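Local coordinates for amphoterin-induced protein 1 (Mus musculus, PDB 2XOT), which promotes the growth and fasciculation of neurites from hippocampal neurons and may mediate homophilic and heterophilic cell-cell interaction, at residues S212-Q215 with S220-M223; A56-T61 with F84-N89; D262-R267 with V331-Y336; A14-L17 with I22-C25. One frame throughout, in Å; residues are numbered along the deposited sequence.

The four contacts sample an extracellular module from end to end. Contact 4 belongs to the N-terminal cap of the leucine-rich repeats, contact 2 joins the loops of the first repeats, contact 1 lies in the C-terminal cap, and contact 3 links the two sheets of the immunoglobulin domain. Contacts 2 and 4 are neighbours, with centres about 18 Å apart, whereas the centres of contacts 3 and 4 are separated by about 60 Å. Contact 1 comes within about 10 Å of contact 3, nearest atom to nearest atom, without touching it. Of the four, contact 4 alone touches the second subunit, and its Asn15 side chain lies about 10 Å from an N-acetylglucosamine of the glycan on Asn50.

Contact 1: S212-Q215 with S220-M223; sequences SHWQ and SSVM
Ser221 OG lies 3.6 Å from CE3 of Trp214, obliquely to the indole, and its hydrogen bond goes elsewhere, to the backbone oxygen of Lys191. The hydroxyl is therefore both buried and satisfied, and to Trp214 it presents only a van der Waals neighbour. The rest of the interface is carried mainly by carbon atoms, and Val222 divides its two methyls between two residues of the facing helix. CG2 sits at the edge of the indole, near its plane, and comes 3.6 Å from Trp214 CB. The other methyl, CG1, is turned opposite the backbone N (chi1 166°) and meets Gln215 CB at 3.8 Å. If Val222 were replaced by an alanine, both of these methyls would go, and the loss would probably open a gap beside the edge of the indole and the aliphatic part of Gln215. Met223 reaches the same glutamine through a bent chain, crossing it at about a right angle. Bends at chi2 (-51°) and chi3 (94°) bring CE to 3.3 Å from Gln215 CA and 3.4 Å from Gln215 CG, which is close packing for a methyl group. Within the LRRCT cap, the short helix 220-223 is thus docked against the end part of helix 205-216. Phe211 and Leu219 also pack on Trp214, Phe241 adds to the apolar cluster at Val222 and Gln215, and strand 194-195 offers Leu194 to Trp214 and Tyr195 to Ser221.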
loop_
_atom_site.group_PDB
_atom_site.type_symbol
_atom_site.label_atom_id
_atom_site.label_comp_id
_atom_site.label_asym_id
_atom_site.label_seq_id
_atom_site.Cartn_x
_atom_site.Cartn_y
_atom_site.Cartn_z
ATOM N N SER B 212 28.637 13.621 -6.393
ATOM C CA SER B 212 29.726 12.643 -6.400
ATOM C C SER B 212 29.634 11.741 -5.167
ATOM O O SER B 212 29.722 10.530 -5.268
ATOM C CB SER B 212 31.080 13.364 -6.448
ATOM O OG SER B 212 32.163 12.450 -6.353
ATOM N N HIS B 213 29.411 12.335 -4.005
ATOM C CA HIS B 213 29.158 11.565 -2.815
ATOM C C HIS B 213 27.933 10.653 -2.973
ATOM O O HIS B 213 28.018 9.450 -2.727
ATOM C CB HIS B 213 28.997 12.488 -1.600
ATOM C CG HIS B 213 28.642 11.755 -0.346
ATOM N ND1 HIS B 213 29.433 10.749 0.158
ATOM C CD2 HIS B 213 27.568 11.841 0.471
ATOM C CE1 HIS B 213 28.867 10.253 1.241
ATOM N NE2 HIS B 213 27.735 10.902 1.458
ATOM N N TRP B 214 26.809 11.219 -3.421
ATOM C CA TRP B 214 25.576 10.454 -3.581
ATOM C C TRP B 214 25.756 9.283 -4.532
ATOM O O TRP B 214 25.182 8.198 -4.328
ATOM C CB TRP B 214 24.444 11.357 -4.090
ATOM C CG TRP B 214 24.004 12.430 -3.130
ATOM C CD1 TRP B 214 24.694 12.948 -2.077
ATOM C CD2 TRP B 214 22.776 13.149 -3.188
ATOM N NE1 TRP B 214 23.955 13.934 -1.463
ATOM C CE2 TRP B 214 22.774 14.071 -2.130
ATOM C CE3 TRP B 214 21.669 13.091 -4.030
ATOM C CZ2 TRP B 214 21.708 14.928 -1.889
ATOM C CZ3 TRP B 214 20.618 13.948 -3.794
ATOM C CH2 TRP B 214 20.647 14.852 -2.736
ATOM N N GLN B 215 26.562 9.493 -5.569
ATOM C CA GLN B 215 26.895 8.430 -6.516
ATOM C C GLN B 215 27.741 7.300 -5.887
ATOM O O GLN B 215 27.468 6.114 -6.084
ATOM C CB GLN B 215 27.641 9.022 -7.708
ATOM C CG GLN B 215 27.824 8.040 -8.837
ATOM C CD GLN B 215 28.708 8.570 -9.929
ATOM O OE1 GLN B 215 29.795 9.072 -9.672
ATOM N NE2 GLN B 215 28.235 8.474 -11.166
ATOM N N SER B 220 19.633 5.946 -5.083
ATOM C CA SER B 220 18.759 5.743 -6.245
ATOM C C SER B 220 18.498 7.003 -7.002
ATOM O O SER B 220 18.410 6.983 -8.221
ATOM C CB SER B 220 17.425 5.189 -5.798
ATOM O OG SER B 220 17.643 4.014 -5.065
ATOM N N SER B 221 18.371 8.104 -6.263
ATOM C CA SER B 221 18.136 9.425 -6.857
ATOM C C SER B 221 19.225 9.780 -7.891
ATOM O O SER B 221 18.964 10.503 -8.854
ATOM C CB SER B 221 18.044 10.495 -5.751
ATOM O OG SER B 221 19.218 10.550 -4.946
ATOM N N VAL B 222 20.439 9.267 -7.686
ATOM C CA VAL B 222 21.527 9.421 -8.654
ATOM C C VAL B 222 21.645 8.223 -9.608
ATOM O O VAL B 222 21.652 8.394 -10.829
ATOM C CB VAL B 222 22.874 9.646 -7.929
ATOM C CG1 VAL B 222 24.048 9.458 -8.884
ATOM C CG2 VAL B 222 22.913 11.039 -7.314
ATOM N N MET B 223 21.725 7.012 -9.067
ATOM C CA MET B 223 21.895 5.816 -9.908
ATOM C C MET B 223 20.793 5.664 -10.983
ATOM O O MET B 223 21.084 5.313 -12.127
ATOM C CB MET B 223 21.978 4.552 -9.055
ATOM C CG MET B 223 23.115 4.539 -8.054
ATOM S SD MET B 223 24.743 4.941 -8.718
ATOM C CE MET B 223 24.763 6.667 -8.380
#

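Contact 2: A56-T61 with F84-N89; sequences AEWTPT and FVPVPN
Trp58 and Thr59 meet Pro86 and Val87 through carbon surfaces, and the apolar contacts come first. Val87 CG1 approaches the six-membered part of the indole obliquely, 3.8 Å from Trp58 CZ2, the two side chains crossing at about a right angle. With chi1 of -70°, this methyl lies opposite the carbonyl carbon of Val87, and that torsion delivers it to the indole. Pro86 contributes its ring carbons: CB is 3.7 Å from Thr59 CG2, while CG comes obliquely to the indole, 4.2 Å from Trp58 NE1. A second kind of contact is a methyl over an aromatic face, and it is made within one loop. Thr59 CG2 stands 3.5 Å above the plane of the Trp58 ring, over its centre, so one methyl serves both the indole beneath it and the proline of the next repeat. Hydrogen bonds to residues outside the pair form a third group. Trp58 NE1 donates to the backbone oxygen of Ala83, just before 84-89, and the backbone oxygen of Pro86 accepts a bond from Leu63. These loops lie on the returning side of successive leucine-rich repeats, 56-61 in the first and 84-89 where the second gives way to the third. The chemistry implies that the side-chain match rests on shape and burial, while the bond from NE1 probably limits how the indole can turn.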
loop_
_atom_site.group_PDB
_atom_site.type_symbol
_atom_site.label_atom_id
_atom_site.label_comp_id
_atom_site.label_asym_id
_atom_site.label_seq_id
_atom_site.Cartn_x
_atom_site.Cartn_y
_atom_site.Cartn_z
ATOM N N ALA B 56 -15.827 23.239 -1.576
ATOM C CA ALA B 56 -16.074 22.845 -0.191
ATOM C C ALA B 56 -17.018 21.646 -0.030
ATOM O O ALA B 56 -16.801 20.787 0.829
ATOM C CB ALA B 56 -16.619 24.045 0.611
ATOM N N GLU B 57 -18.067 21.604 -0.846
ATOM C CA GLU B 57 -19.080 20.563 -0.741
ATOM C C GLU B 57 -19.089 19.663 -1.969
ATOM O O GLU B 57 -20.153 19.263 -2.442
ATOM C CB GLU B 57 -20.471 21.203 -0.568
ATOM C CG GLU B 57 -20.584 22.204 0.595
ATOM C CD GLU B 57 -20.563 21.542 1.962
ATOM O OE1 GLU B 57 -20.934 20.345 2.054
ATOM O OE2 GLU B 57 -20.195 22.230 2.950
ATOM N N TRP B 58 -17.921 19.317 -2.503
ATOM C CA TRP B 58 -17.903 18.311 -3.557
ATOM C C TRP B 58 -18.591 17.005 -3.088
ATOM O O TRP B 58 -19.139 16.288 -3.903
ATOM C CB TRP B 58 -16.476 18.059 -4.099
ATOM C CG TRP B 58 -15.499 17.465 -3.113
ATOM C CD1 TRP B 58 -14.775 18.132 -2.166
ATOM C CD2 TRP B 58 -15.121 16.083 -3.008
ATOM N NE1 TRP B 58 -13.973 17.245 -1.466
ATOM C CE2 TRP B 58 -14.180 15.983 -1.955
ATOM C CE3 TRP B 58 -15.503 14.916 -3.686
ATOM C CZ2 TRP B 58 -13.599 14.763 -1.585
ATOM C CZ3 TRP B 58 -14.936 13.720 -3.315
ATOM C CH2 TRP B 58 -13.988 13.650 -2.276
ATOM N N THR B 59 -18.581 16.707 -1.789
ATOM C CA THR B 59 -19.331 15.562 -1.243
ATOM C C THR B 59 -19.993 15.923 0.099
ATOM O O THR B 59 -19.344 15.941 1.141
ATOM C CB THR B 59 -18.447 14.260 -1.087
ATOM O OG1 THR B 59 -19.192 13.243 -0.405
ATOM C CG2 THR B 59 -17.171 14.519 -0.300
ATOM N N PRO B 60 -21.292 16.249 0.081
ATOM C CA PRO B 60 -21.965 16.495 1.355
ATOM C C PRO B 60 -21.934 15.293 2.302
ATOM O O PRO B 60 -21.963 15.476 3.521
ATOM C CB PRO B 60 -23.408 16.816 0.925
ATOM C CG PRO B 60 -23.281 17.326 -0.504
ATOM C CD PRO B 60 -22.174 16.490 -1.079
ATOM N N THR B 61 -21.855 14.083 1.754
ATOM C CA THR B 61 -21.985 12.858 2.552
ATOM C C THR B 61 -20.926 12.665 3.643
ATOM O O THR B 61 -21.298 12.514 4.830
ATOM C CB THR B 61 -22.081 11.596 1.662
ATOM O OG1 THR B 61 -23.449 11.416 1.271
ATOM C CG2 THR B 61 -21.598 10.335 2.406
ATOM N N PHE B 84 -10.946 18.882 1.999
ATOM C CA PHE B 84 -10.480 17.606 2.532
ATOM C C PHE B 84 -11.028 17.302 3.918
ATOM O O PHE B 84 -10.680 16.293 4.533
ATOM C CB PHE B 84 -8.962 17.587 2.487
ATOM C CG PHE B 84 -8.409 17.798 1.103
ATOM C CD1 PHE B 84 -8.747 16.946 0.070
ATOM C CD2 PHE B 84 -7.572 18.860 0.823
ATOM C CE1 PHE B 84 -8.239 17.131 -1.198
ATOM C CE2 PHE B 84 -7.071 19.055 -0.457
ATOM C CZ PHE B 84 -7.409 18.187 -1.464
ATOM N N VAL B 85 -11.937 18.154 4.399
ATOM C CA VAL B 85 -12.681 17.855 5.629
ATOM C C VAL B 85 -13.487 16.526 5.591
ATOM O O VAL B 85 -13.496 15.796 6.599
ATOM C CB VAL B 85 -13.614 19.031 6.008
ATOM C CG1 VAL B 85 -14.573 18.633 7.113
ATOM C CG2 VAL B 85 -12.783 20.245 6.420
ATOM N N PRO B 86 -14.145 16.198 4.445
ATOM C CA PRO B 86 -14.915 14.956 4.356
ATOM C C PRO B 86 -14.125 13.656 4.174
ATOM O O PRO B 86 -14.729 12.570 4.316
ATOM C CB PRO B 86 -15.803 15.164 3.116
ATOM C CG PRO B 86 -15.260 16.311 2.406
ATOM C CD PRO B 86 -14.185 16.948 3.181
ATOM N N VAL B 87 -12.825 13.748 3.865
ATOM C CA VAL B 87 -11.989 12.573 3.558
ATOM C C VAL B 87 -10.790 12.488 4.501
ATOM O O VAL B 87 -9.624 12.480 4.068
ATOM C CB VAL B 87 -11.537 12.595 2.094
ATOM C CG1 VAL B 87 -12.731 12.335 1.188
ATOM C CG2 VAL B 87 -10.840 13.928 1.727
ATOM N N PRO B 88 -11.070 12.401 5.816
ATOM C CA PRO B 88 -10.011 12.485 6.826
ATOM C C PRO B 88 -8.998 11.354 6.825
ATOM O O PRO B 88 -7.871 11.538 7.308
ATOM C CB PRO B 88 -10.784 12.461 8.142
ATOM C CG PRO B 88 -12.090 11.805 7.814
ATOM C CD PRO B 88 -12.402 12.242 6.427
ATOM N N ASN B 89 -9.403 10.197 6.311
ATOM C CA ASN B 89 -8.571 8.990 6.340
ATOM C C ASN B 89 -7.894 8.661 4.997
ATOM O O ASN B 89 -7.384 7.556 4.789
ATOM C CB ASN B 89 -9.451 7.840 6.765
ATOM C CG ASN B 89 -10.055 8.066 8.118
ATOM O OD1 ASN B 89 -11.262 7.902 8.311
ATOM N ND2 ASN B 89 -9.222 8.457 9.066
#

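Contact 3: D262-R267 with V331-Y336; sequences DTLTIR and VELKVY
Leu264 and Ile266, on strand 264-266, face Leu333 and Val331, on strand 326-336, across the interior of an immunoglobulin beta sandwich. The two strands belong to different sheets, and side chains alone bridge the space between them: the nearest alpha carbons, those of Ile266 and Val331, are 8.2 Å apart. These two residues reach toward each other tip to tip. Ile266 CG2, which stands opposite its own backbone N, comes 3.8 Å from Val331 CG1, and the delta methyl adds to the grip, with Ile266 CD1 at 4.0 Å from Val331 CG2. Branched chains on both sides thus put two methyls against two. In the I-set arrangement this pairing sets the strand usually labelled B, in the sheet with 302-305 and 297-299, against strand G, which runs beside 257-259 and 314-321. The leucines meet differently, sliding past each other in opposite directions with Leu264 CD1 3.6 Å from Leu333 CD1. Leu333 sends its CG away from the backbone N (chi1 180°), which carries the branched end across to its partner. Leu333 also rests on Phe305 of the opposite sheet and on Ala258 of its own, and Val331 packs against Tyr316. Backbone hydrogen bonds of Leu264 to Phe305 and of Ile266 to Leu303 tie this strand into its sheet, as that of Val331 to Tyr316 does on the other side.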
loop_
_atom_site.group_PDB
_atom_site.type_symbol
_atom_site.label_atom_id
_atom_site.label_comp_id
_atom_site.label_asym_id
_atom_site.label_seq_id
_atom_site.Cartn_x
_atom_site.Cartn_y
_atom_site.Cartn_z
ATOM N N ASP B 262 35.803 12.906 25.308
ATOM C CA ASP B 262 34.652 13.373 24.535
ATOM C C ASP B 262 33.506 12.374 24.618
ATOM O O ASP B 262 33.709 11.181 24.868
ATOM C CB ASP B 262 35.013 13.576 23.060
ATOM C CG ASP B 262 35.745 14.873 22.798
ATOM O OD1 ASP B 262 35.846 15.699 23.726
ATOM O OD2 ASP B 262 36.206 15.081 21.644
ATOM N N THR B 263 32.303 12.887 24.411
ATOM C CA THR B 263 31.128 12.061 24.252
ATOM C C THR B 263 30.693 12.248 22.808
ATOM O O THR B 263 30.559 13.373 22.349
ATOM C CB THR B 263 30.036 12.458 25.248
ATOM O OG1 THR B 263 30.480 12.133 26.579
ATOM C CG2 THR B 263 28.740 11.719 24.949
ATOM N N LEU B 264 30.503 11.138 22.095
ATOM C CA LEU B 264 30.395 11.139 20.636
ATOM C C LEU B 264 29.328 10.132 20.203
ATOM O O LEU B 264 29.315 9.009 20.693
ATOM C CB LEU B 264 31.756 10.714 20.044
ATOM C CG LEU B 264 32.214 11.189 18.659
ATOM C CD1 LEU B 264 33.258 10.233 18.090
ATOM C CD2 LEU B 264 31.075 11.323 17.698
ATOM N N THR B 265 28.444 10.544 19.289
ATOM C CA THR B 265 27.505 9.637 18.626
ATOM C C THR B 265 27.778 9.619 17.125
ATOM O O THR B 265 27.822 10.681 16.486
ATOM C CB THR B 265 26.039 10.051 18.859
ATOM O OG1 THR B 265 25.763 10.080 20.262
ATOM C CG2 THR B 265 25.071 9.064 18.185
ATOM N N ILE B 266 27.952 8.418 16.569
ATOM C CA ILE B 266 28.122 8.241 15.124
ATOM C C ILE B 266 26.990 7.410 14.507
ATOM O O ILE B 266 26.793 6.252 14.857
ATOM C CB ILE B 266 29.470 7.581 14.762
ATOM C CG1 ILE B 266 30.621 8.415 15.354
ATOM C CG2 ILE B 266 29.542 7.438 13.225
ATOM C CD1 ILE B 266 32.024 8.016 14.951
ATOM N N ARG B 267 26.250 8.028 13.596
ATOM C CA ARG B 267 25.159 7.367 12.887
ATOM C C ARG B 267 25.658 6.361 11.842
ATOM O O ARG B 267 26.688 6.565 11.211
ATOM C CB ARG B 267 24.297 8.411 12.175
ATOM C CG ARG B 267 23.446 9.255 13.105
ATOM C CD ARG B 267 22.486 10.125 12.316
ATOM N NE ARG B 267 21.480 9.307 11.632
ATOM C CZ ARG B 267 21.490 8.985 10.335
ATOM N NH1 ARG B 267 22.459 9.405 9.517
ATOM N NH2 ARG B 267 20.518 8.225 9.854
ATOM N N VAL B 331 33.415 4.048 9.354
ATOM C CA VAL B 331 33.779 5.339 9.928
ATOM C C VAL B 331 35.107 5.146 10.659
ATOM O O VAL B 331 35.263 4.155 11.367
ATOM C CB VAL B 331 32.683 5.878 10.901
ATOM C CG1 VAL B 331 31.299 5.798 10.249
ATOM C CG2 VAL B 331 32.677 5.114 12.242
ATOM N N GLU B 332 36.066 6.055 10.434
ATOM C CA GLU B 332 37.363 6.026 11.115
ATOM C C GLU B 332 37.345 7.058 12.229
ATOM O O GLU B 332 36.894 8.187 12.021
ATOM C CB GLU B 332 38.530 6.309 10.162
ATOM C CG GLU B 332 39.883 5.887 10.776
ATOM C CD GLU B 332 41.077 5.972 9.832
ATOM O OE1 GLU B 332 40.967 6.609 8.748
ATOM O OE2 GLU B 332 42.142 5.398 10.198
ATOM N N LEU B 333 37.777 6.648 13.418
ATOM C CA LEU B 333 37.847 7.521 14.574
ATOM C C LEU B 333 39.312 7.703 14.900
ATOM O O LEU B 333 40.051 6.730 14.965
ATOM C CB LEU B 333 37.120 6.902 15.773
ATOM C CG LEU B 333 37.089 7.674 17.106
ATOM C CD1 LEU B 333 36.478 9.055 16.936
ATOM C CD2 LEU B 333 36.318 6.876 18.158
ATOM N N LYS B 334 39.728 8.955 15.068
ATOM C CA LYS B 334 41.078 9.264 15.517
ATOM C C LYS B 334 40.944 9.954 16.861
ATOM O O LYS B 334 40.117 10.861 17.017
ATOM C CB LYS B 334 41.785 10.152 14.502
ATOM N N VAL B 335 41.721 9.513 17.843
ATOM C CA VAL B 335 41.626 10.067 19.199
ATOM C C VAL B 335 42.925 10.759 19.635
ATOM O O VAL B 335 43.973 10.142 19.690
ATOM C CB VAL B 335 41.239 8.973 20.215
ATOM C CG1 VAL B 335 40.948 9.577 21.603
ATOM C CG2 VAL B 335 40.026 8.203 19.694
ATOM N N TYR B 336 42.836 12.047 19.941
ATOM C CA TYR B 336 43.956 12.774 20.504
ATOM C C TYR B 336 44.168 12.355 21.946
ATOM O O TYR B 336 43.204 12.132 22.677
ATOM C CB TYR B 336 43.699 14.270 20.434
ATOM C CG TYR B 336 43.732 14.788 19.024
ATOM C CD1 TYR B 336 44.930 14.870 18.338
ATOM C CD2 TYR B 336 42.564 15.188 18.375
ATOM C CE1 TYR B 336 44.979 15.340 17.045
ATOM C CE2 TYR B 336 42.602 15.665 17.067
ATOM C CZ TYR B 336 43.817 15.738 16.413
ATOM O OH TYR B 336 43.896 16.193 15.115
#

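Contact 4: A14-L17 with I22-C25; sequences ANCL and ILSC
Cys16 and Cys25 are joined by a disulfide, and beside it Leu17 and Ser24 form an antiparallel hydrogen-bonded pair; together they make the tight part of this contact. The SG atoms of Cys16 and Cys25 are 2.0 Å apart, with a chi3 of 104°, and the alpha carbons of the two cysteines come within 4.2 Å. In Cys16 the sulfur lies opposite the carbonyl carbon (chi1 -63°), which points it across to Cys25. Next to it, Leu17 N donates to Ser24 O at 2.8 Å with a nearly straight bond of 172°, tilted from the carbonyl plane. The return bond, from Ser24 N to Leu17 O, also measures 2.8 Å and lies in the carbonyl plane. A weaker CA-H...O contact adds to this oxygen, with Leu23 CA 3.4 Å from Leu17 O. The side chains of this pair share one face of the sheet, where Leu17 packs on Gln145 and Ser24 on Tyr120 of the second subunit, so that face is covered in the dimer. The fit is looser toward Asn15, where backbone and carbon atoms meet without a hydrogen bond: Asn15 O is 3.6 Å from Cys25 CA, and its side chain leads away and touches Gln28 and Leu30. A disulfide-locked antiparallel hairpin at the edge of the parallel repeat sheet, joined to it through Leu43 and Asp45, is characteristic of an LRRNT cap.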
loop_
_atom_site.group_PDB
_atom_site.type_symbol
_atom_site.label_atom_id
_atom_site.label_comp_id
_atom_site.label_asym_id
_atom_site.label_seq_id
_atom_site.Cartn_x
_atom_site.Cartn_y
_atom_site.Cartn_z
ATOM N N ALA B 14 -24.405 8.382 -11.107
ATOM C CA ALA B 14 -24.812 8.321 -12.516
ATOM C C ALA B 14 -23.775 7.825 -13.532
ATOM O O ALA B 14 -24.051 6.925 -14.332
ATOM C CB ALA B 14 -25.319 9.707 -12.957
ATOM N N ASN B 15 -22.610 8.434 -13.549
ATOM C CA ASN B 15 -21.607 8.105 -14.559
ATOM C C ASN B 15 -20.460 7.217 -14.016
ATOM O O ASN B 15 -19.314 7.295 -14.479
ATOM C CB ASN B 15 -21.065 9.406 -15.145
ATOM C CG ASN B 15 -22.090 10.113 -15.983
ATOM O OD1 ASN B 15 -22.291 9.765 -17.137
ATOM N ND2 ASN B 15 -22.766 11.076 -15.401
ATOM N N CYS B 16 -20.808 6.349 -13.067
ATOM C CA CYS B 16 -19.834 5.510 -12.382
ATOM C C CYS B 16 -20.088 4.038 -12.595
ATOM O O CYS B 16 -21.206 3.594 -12.843
ATOM C CB CYS B 16 -19.888 5.781 -10.884
ATOM S SG CYS B 16 -19.451 7.441 -10.471
ATOM N N LEU B 17 -19.012 3.289 -12.478
ATOM C CA LEU B 17 -19.049 1.859 -12.340
ATOM C C LEU B 17 -18.797 1.627 -10.874
ATOM O O LEU B 17 -17.796 2.078 -10.344
ATOM C CB LEU B 17 -17.896 1.234 -13.099
ATOM C CG LEU B 17 -17.979 0.872 -14.570
ATOM C CD1 LEU B 17 -16.529 0.768 -15.127
ATOM C CD2 LEU B 17 -18.741 -0.435 -14.689
ATOM N N ILE B 22 -15.252 0.121 -4.708
ATOM C CA ILE B 22 -14.573 0.930 -5.724
ATOM C C ILE B 22 -15.547 1.638 -6.693
ATOM O O ILE B 22 -16.364 0.986 -7.333
ATOM C CB ILE B 22 -13.633 0.052 -6.560
ATOM C CG1 ILE B 22 -12.476 -0.449 -5.675
ATOM C CG2 ILE B 22 -13.105 0.823 -7.798
ATOM C CD1 ILE B 22 -11.474 -1.285 -6.421
ATOM N N LEU B 23 -15.452 2.969 -6.800
ATOM C CA LEU B 23 -16.225 3.705 -7.816
ATOM C C LEU B 23 -15.262 4.081 -8.904
ATOM O O LEU B 23 -14.293 4.757 -8.641
ATOM C CB LEU B 23 -16.855 4.986 -7.265
ATOM C CG LEU B 23 -17.944 4.961 -6.184
ATOM C CD1 LEU B 23 -18.972 6.056 -6.463
ATOM C CD2 LEU B 23 -18.593 3.596 -5.961
ATOM N N SER B 24 -15.511 3.624 -10.115
ATOM C CA SER B 24 -14.708 4.030 -11.276
ATOM C C SER B 24 -15.578 4.962 -12.125
ATOM O O SER B 24 -16.524 4.501 -12.752
ATOM C CB SER B 24 -14.287 2.781 -12.076
ATOM O OG SER B 24 -13.456 3.087 -13.200
ATOM N N CYS B 25 -15.271 6.264 -12.114
ATOM C CA CYS B 25 -16.065 7.262 -12.835
ATOM C C CYS B 25 -15.180 8.095 -13.800
ATOM O O CYS B 25 -15.365 9.311 -13.961
ATOM C CB CYS B 25 -16.785 8.176 -11.840
ATOM S SG CYS B 25 -17.411 7.398 -10.331
#